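Local coordinates for hypothetical protein PAE2307 (Pyrobaculum aerophilum, PDB 1WVQ), which probably acts as an adenosine-specific kinase and carries a stably phosphorylated histidine, at residues G49-C53 and A74-C78; N118-I123 and V134-G140. All blocks are in the same frame, centred on the assembly; numbering follows the deposited sequence.

Contact 1. Residues G49-C53 and A74-C78; sequences GIAFC and AIDLC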
ATOM      1  N   GLY A  49       2.982   4.903  24.024  1.00 11.27           N
ATOM      2  CA  GLY A  49       1.952   5.763  24.563  1.00 11.87           C
ATOM      3  C   GLY A  49       1.430   6.495  23.343  1.00 11.87           C
ATOM      4  O   GLY A  49       2.219   6.976  22.534  1.00 11.90           O
ATOM      5  N   ILE A  50       0.114   6.545  23.177  1.00 10.68           N
ATOM      6  CA  ILE A  50      -0.466   7.250  22.037  1.00 11.56           C
ATOM      7  C   ILE A  50      -1.592   8.150  22.529  1.00 10.70           C
ATOM      8  O   ILE A  50      -2.420   7.741  23.340  1.00 11.80           O
ATOM      9  CB  ILE A  50      -0.978   6.253  20.930  1.00 13.44           C
ATOM     10  CG1 ILE A  50      -1.605   7.027  19.759  1.00 15.01           C
ATOM     11  CG2 ILE A  50      -1.927   5.234  21.528  1.00 16.40           C
ATOM     12  CD1 ILE A  50      -3.091   7.340  19.902  1.00 15.84           C
ATOM     13  N   ALA A  51      -1.583   9.395  22.063  1.00 10.45           N
ATOM     14  CA  ALA A  51      -2.610  10.359  22.441  1.00 10.18           C
ATOM     15  C   ALA A  51      -3.119  11.050  21.181  1.00 10.03           C
ATOM     16  O   ALA A  51      -2.350  11.320  20.258  1.00 10.82           O
ATOM     17  CB  ALA A  51      -2.040  11.378  23.421  1.00 10.89           C
ATOM     18  N   PHE A  52      -4.418  11.329  21.149  1.00 10.68           N
ATOM     19  CA  PHE A  52      -5.059  11.961  19.998  1.00 11.20           C
ATOM     20  C   PHE A  52      -5.972  13.102  20.432  1.00 11.04           C
ATOM     21  O   PHE A  52      -6.771  12.946  21.352  1.00 11.05           O
ATOM     22  CB  PHE A  52      -5.867  10.907  19.234  1.00 11.87           C
ATOM     23  CG  PHE A  52      -6.782  11.471  18.178  1.00 10.70           C
ATOM     24  CD1 PHE A  52      -6.269  12.071  17.037  1.00 12.51           C
ATOM     25  CD2 PHE A  52      -8.162  11.357  18.311  1.00 12.66           C
ATOM     26  CE1 PHE A  52      -7.118  12.549  16.038  1.00 11.41           C
ATOM     27  CE2 PHE A  52      -9.023  11.831  17.320  1.00 11.96           C
ATOM     28  CZ  PHE A  52      -8.502  12.425  16.181  1.00 11.98           C
ATOM     29  N   CYS A  53      -5.852  14.244  19.763  1.00 11.16           N
ATOM     30  CA  CYS A  53      -6.674  15.406  20.085  1.00 10.54           C
ATOM     31  C   CYS A  53      -8.011  15.405  19.351  1.00 11.06           C
ATOM     32  O   CYS A  53      -8.090  15.811  18.194  1.00 11.15           O
ATOM     33  CB  CYS A  53      -5.925  16.699  19.747  1.00 11.65           C
ATOM     34  SG  CYS A  53      -4.500  17.023  20.801  1.00 15.00           S
ATOM     35  N   ALA A  74       2.982  11.365  25.831  1.00 12.69           N
ATOM     36  CA  ALA A  74       2.107  11.601  24.684  1.00 11.95           C
ATOM     37  C   ALA A  74       0.972  12.567  25.030  1.00 12.23           C
ATOM     38  O   ALA A  74       0.683  13.494  24.273  1.00 11.38           O
ATOM     39  CB  ALA A  74       1.534  10.277  24.181  1.00 11.72           C
ATOM     40  N   ILE A  75       0.329  12.346  26.174  1.00 11.48           N
ATOM     41  CA  ILE A  75      -0.759  13.209  26.611  1.00 12.40           C
ATOM     42  C   ILE A  75      -0.266  14.637  26.822  1.00 12.24           C
ATOM     43  O   ILE A  75      -0.892  15.597  26.361  1.00 13.07           O
ATOM     44  CB  ILE A  75      -1.369  12.714  27.935  1.00 11.54           C
ATOM     45  CG1 ILE A  75      -2.069  11.370  27.720  1.00 12.72           C
ATOM     46  CG2 ILE A  75      -2.358  13.751  28.465  1.00 13.35           C
ATOM     47  CD1 ILE A  75      -2.590  10.734  29.005  1.00 13.33           C
ATOM     48  N   ASP A  76       0.855  14.781  27.522  1.00 12.91           N
ATOM     49  CA  ASP A  76       1.379  16.113  27.782  1.00 14.18           C
ATOM     50  C   ASP A  76       1.710  16.883  26.512  1.00 13.96           C
ATOM     51  O   ASP A  76       1.434  18.077  26.426  1.00 15.49           O
ATOM     52  CB  ASP A  76       2.607  16.046  28.697  1.00 16.36           C
ATOM     53  CG  ASP A  76       2.254  15.595  30.109  1.00 21.14           C
ATOM     54  OD1 ASP A  76       1.064  15.697  30.478  1.00 22.71           O
ATOM     55  OD2 ASP A  76       3.163  15.147  30.850  1.00 23.31           O
ATOM     56  N   LEU A  77       2.282  16.214  25.515  1.00 12.80           N
ATOM     57  CA  LEU A  77       2.608  16.914  24.286  1.00 12.28           C
ATOM     58  C   LEU A  77       1.331  17.345  23.561  1.00 11.94           C
ATOM     59  O   LEU A  77       1.289  18.418  22.959  1.00 12.12           O
ATOM     60  CB  LEU A  77       3.474  16.045  23.366  1.00 12.52           C
ATOM     61  CG  LEU A  77       4.028  16.792  22.142  1.00 12.17           C
ATOM     62  CD1 LEU A  77       4.855  17.989  22.603  1.00 13.64           C
ATOM     63  CD2 LEU A  77       4.883  15.856  21.300  1.00 12.47           C
ATOM     64  N   CYS A  78       0.297  16.508  23.612  1.00 11.17           N
ATOM     65  CA  CYS A  78      -0.971  16.851  22.971  1.00 12.15           C
ATOM     66  C   CYS A  78      -1.567  18.090  23.634  1.00 12.55           C
ATOM     67  O   CYS A  78      -2.110  18.963  22.960  1.00 12.49           O
ATOM     68  CB  CYS A  78      -1.969  15.690  23.066  1.00 10.82           C
ATOM     69  SG  CYS A  78      -1.797  14.457  21.749  1.00 12.13           S
TER
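A51 and C78 meet where helix 68-81 lies over strand 47-53, a worked example of how small residues let a helix settle close to a sheet. The short segment axes approach to 7.3 Å and run nearly parallel, 25° apart. The methyl of A51 sits between two successive helix turns, with A74 CB 3.8 Å from A51 CB on one turn and C78 SG 3.5 Å from A51 CB on the next. It also rests against the backbone, A51 CB lying 3.6 Å from A74 O, an oxygen already engaged by the helix bond from C78 N.

The two thiols form a second group without joining as a disulfide. C53 SG reaches the helix at C78 CB, 3.6 Å away, while C78 SG turns beside its own backbone N (chi1 -85°) and lies against A51 CB. At the other end, where G49 has no side chain, A74 CB lies 3.8 Å from G49 O. I50 and F52 point away from the helix and touch helix 31-40. V61 and V88 of the flanking strands complete the bed under the helix. The contact thus rests on close apolar packing between buried residues, while the helix bonds within itself and the strand to strands 60-65 and 87-92.

Contact 2. Residues N118-I123 and V134-G140; sequences NPLKVI and VVGVVDG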
ATOM      1  N   ASN A 118      15.602  13.123  17.723  1.00 16.38           N
ATOM      2  CA  ASN A 118      16.410  14.342  17.853  1.00 17.04           C
ATOM      3  C   ASN A 118      15.706  15.468  18.574  1.00 18.13           C
ATOM      4  O   ASN A 118      14.495  15.420  18.792  1.00 18.01           O
ATOM      5  CB  ASN A 118      16.760  14.917  16.479  1.00 18.77           C
ATOM      6  CG  ASN A 118      17.570  13.986  15.650  1.00 17.76           C
ATOM      7  OD1 ASN A 118      18.446  13.298  16.160  1.00 19.91           O
ATOM      8  ND2 ASN A 118      17.297  13.960  14.351  1.00 15.78           N
ATOM      9  N   PRO A 119      16.466  16.507  18.957  1.00 17.60           N
ATOM     10  CA  PRO A 119      15.835  17.640  19.629  1.00 17.40           C
ATOM     11  C   PRO A 119      14.793  18.060  18.592  1.00 16.28           C
ATOM     12  O   PRO A 119      15.065  18.046  17.390  1.00 15.54           O
ATOM     13  CB  PRO A 119      16.979  18.639  19.749  1.00 17.68           C
ATOM     14  CG  PRO A 119      18.149  17.750  19.975  1.00 18.43           C
ATOM     15  CD  PRO A 119      17.935  16.644  18.962  1.00 18.01           C
ATOM     16  N   LEU A 120      13.603  18.418  19.045  1.00 15.19           N
ATOM     17  CA  LEU A 120      12.538  18.763  18.120  1.00 14.04           C
ATOM     18  C   LEU A 120      11.625  19.854  18.655  1.00 13.66           C
ATOM     19  O   LEU A 120      11.356  19.923  19.854  1.00 13.55           O
ATOM     20  CB  LEU A 120      11.724  17.497  17.836  1.00 13.49           C
ATOM     21  CG  LEU A 120      10.419  17.552  17.040  1.00 12.96           C
ATOM     22  CD1 LEU A 120      10.691  17.742  15.554  1.00 13.96           C
ATOM     23  CD2 LEU A 120       9.666  16.253  17.274  1.00 14.18           C
ATOM     24  N   LYS A 121      11.158  20.707  17.751  1.00 13.42           N
ATOM     25  CA  LYS A 121      10.238  21.782  18.097  1.00 14.85           C
ATOM     26  C   LYS A 121       9.069  21.697  17.129  1.00 14.08           C
ATOM     27  O   LYS A 121       9.236  21.319  15.968  1.00 13.93           O
ATOM     28  CB  LYS A 121      10.899  23.156  17.936  1.00 17.28           C
ATOM     29  CG  LYS A 121      12.167  23.373  18.739  1.00 20.88           C
ATOM     30  CD  LYS A 121      11.873  23.568  20.211  1.00 22.81           C
ATOM     31  CE  LYS A 121      13.118  24.038  20.952  1.00 24.98           C
ATOM     32  NZ  LYS A 121      12.819  24.324  22.375  1.00 25.55           N
ATOM     33  N   VAL A 122       7.880  22.036  17.611  1.00 12.90           N
ATOM     34  CA  VAL A 122       6.695  22.030  16.771  1.00 12.99           C
ATOM     35  C   VAL A 122       6.233  23.470  16.678  1.00 12.98           C
ATOM     36  O   VAL A 122       6.126  24.148  17.695  1.00 13.55           O
ATOM     37  CB  VAL A 122       5.548  21.196  17.385  1.00 12.91           C
ATOM     38  CG1 VAL A 122       4.321  21.258  16.491  1.00 11.55           C
ATOM     39  CG2 VAL A 122       5.987  19.761  17.570  1.00 12.57           C
ATOM     40  N   ILE A 123       5.987  23.944  15.461  1.00 11.86           N
ATOM     41  CA  ILE A 123       5.515  25.309  15.272  1.00 12.58           C
ATOM     42  C   ILE A 123       4.000  25.265  15.174  1.00 11.73           C
ATOM     43  O   ILE A 123       3.441  24.595  14.305  1.00 11.64           O
ATOM     44  CB  ILE A 123       6.076  25.943  13.983  1.00 13.77           C
ATOM     45  CG1 ILE A 123       7.606  25.870  13.982  1.00 14.01           C
ATOM     46  CG2 ILE A 123       5.623  27.410  13.890  1.00 13.06           C
ATOM     47  CD1 ILE A 123       8.232  26.331  12.688  1.00 15.93           C
ATOM     48  N   VAL A 134      -0.938  22.911  13.281  1.00 11.35           N
ATOM     49  CA  VAL A 134       0.500  22.740  13.140  1.00 11.08           C
ATOM     50  C   VAL A 134       1.012  23.322  11.828  1.00 11.63           C
ATOM     51  O   VAL A 134       0.562  22.939  10.749  1.00 12.04           O
ATOM     52  CB  VAL A 134       0.887  21.243  13.208  1.00 10.70           C
ATOM     53  CG1 VAL A 134       2.370  21.066  12.911  1.00 10.82           C
ATOM     54  CG2 VAL A 134       0.556  20.687  14.583  1.00 10.92           C
ATOM     55  N   VAL A 135       1.954  24.252  11.931  1.00 12.35           N
ATOM     56  CA  VAL A 135       2.550  24.884  10.760  1.00 13.37           C
ATOM     57  C   VAL A 135       3.681  24.007  10.234  1.00 14.43           C
ATOM     58  O   VAL A 135       3.832  23.829   9.026  1.00 17.14           O
ATOM     59  CB  VAL A 135       3.125  26.281  11.105  1.00 14.78           C
ATOM     60  CG1 VAL A 135       3.950  26.819   9.936  1.00 15.89           C
ATOM     61  CG2 VAL A 135       1.993  27.236  11.440  1.00 16.95           C
ATOM     62  N   GLY A 136       4.464  23.456  11.150  1.00 12.67           N
ATOM     63  CA  GLY A 136       5.570  22.605  10.755  1.00 13.01           C
ATOM     64  C   GLY A 136       6.370  22.176  11.962  1.00 12.59           C
ATOM     65  O   GLY A 136       5.934  22.341  13.102  1.00 12.11           O
ATOM     66  N   VAL A 137       7.544  21.614  11.711  1.00 11.25           N
ATOM     67  CA  VAL A 137       8.414  21.160  12.783  1.00 11.49           C
ATOM     68  C   VAL A 137       9.857  21.517  12.469  1.00 11.15           C
ATOM     69  O   VAL A 137      10.212  21.783  11.320  1.00 12.12           O
ATOM     70  CB  VAL A 137       8.353  19.623  12.966  1.00 10.37           C
ATOM     71  CG1 VAL A 137       6.946  19.187  13.318  1.00 11.34           C
ATOM     72  CG2 VAL A 137       8.832  18.929  11.699  1.00 11.29           C
ATOM     73  N   VAL A 138      10.672  21.538  13.514  1.00 11.87           N
ATOM     74  CA  VAL A 138      12.098  21.803  13.383  1.00 12.31           C
ATOM     75  C   VAL A 138      12.725  20.527  13.931  1.00 12.45           C
ATOM     76  O   VAL A 138      12.861  20.352  15.142  1.00 11.98           O
ATOM     77  CB  VAL A 138      12.530  23.017  14.224  1.00 13.02           C
ATOM     78  CG1 VAL A 138      14.024  23.238  14.071  1.00 14.64           C
ATOM     79  CG2 VAL A 138      11.756  24.256  13.778  1.00 16.23           C
ATOM     80  N   ASP A 139      13.078  19.631  13.014  1.00 12.03           N
ATOM     81  CA  ASP A 139      13.643  18.327  13.346  1.00 11.98           C
ATOM     82  C   ASP A 139      15.163  18.371  13.345  1.00 12.53           C
ATOM     83  O   ASP A 139      15.786  18.417  12.287  1.00 13.36           O
ATOM     84  CB  ASP A 139      13.153  17.299  12.318  1.00 13.61           C
ATOM     85  CG  ASP A 139      13.409  15.861  12.737  1.00 13.94           C
ATOM     86  OD1 ASP A 139      14.219  15.623  13.657  1.00 12.76           O
ATOM     87  OD2 ASP A 139      12.793  14.960  12.118  1.00 14.23           O
ATOM     88  N   GLY A 140      15.752  18.369  14.535  1.00 11.50           N
ATOM     89  CA  GLY A 140      17.199  18.389  14.630  1.00 12.14           C
ATOM     90  C   GLY A 140      17.829  19.684  14.167  1.00 13.32           C
ATOM     91  O   GLY A 140      17.196  20.742  14.170  1.00 13.49           O
TER
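L120 to I123 pair with G136 to D139 as antiparallel strands, the segment axes 4.6 Å apart, and the ladder illustrates how a hairpin absorbs an irregularity. K121 and V138 form a hydrogen-bonded pair, V138 N giving to K121 O at 2.9 Å and K121 N to V138 O. At one end, I123 faces both V135 and G136 in a classic beta bulge: I123 N binds G136 O, whereas I123 O takes V135 N at 2.8 Å. At the other, G140 N meets P119 O almost head-on (C=O...N angle 173°), extending the link beyond the strand.

On one face, L120 reaches over strand 131-139, CG anti to the backbone N (chi1 172°), bringing CD1 to 4.0 Å from V137 CB and 3.7 Å from D139 CA. The other face carries K121, I123 and V138; I123 sends CG2 to V135 CB at 3.9 Å and CD1 along to V138 CG2. The side chains of V122 and V134 cross at about a right angle, V122 CG1 lying 4.1 Å from V134 CG1. The amide of N118 and carboxylate of D139 are turned 56° apart, and their stronger partners lie elsewhere: N118 ND2 bonds the phosphohistidine of the third subunit, and D139 OD1 bonds T116.

Strand 7-13 flanks strand 120-128 on its far edge, where D12 takes the K121 ammonium in a salt bridge. L120 and V122 pack onto strand 20-25, while V134 and V137 lie on F113 of strand 111-116.

Both contacts are largely buried, yet they illustrate different ways of joining elements. Contact 1 sets a helix on the five-stranded sheet through small apolar groups; contact 2 zips two neighbouring strands of the three-stranded sheet through main-chain hydrogen bonds, together with apolar side-chain pairs. Their centres are about 16 Å apart and they share no element, but strand 7-13 bridges them: L77, on the helix of contact 1, touches I11 and V13, while L120 and V122 of contact 2 pack on V13. Both also touch the second subunit. Contact 2 also carries polar residues at partly exposed positions, N118 among them, whereas the residues that touch in contact 1 are all buried.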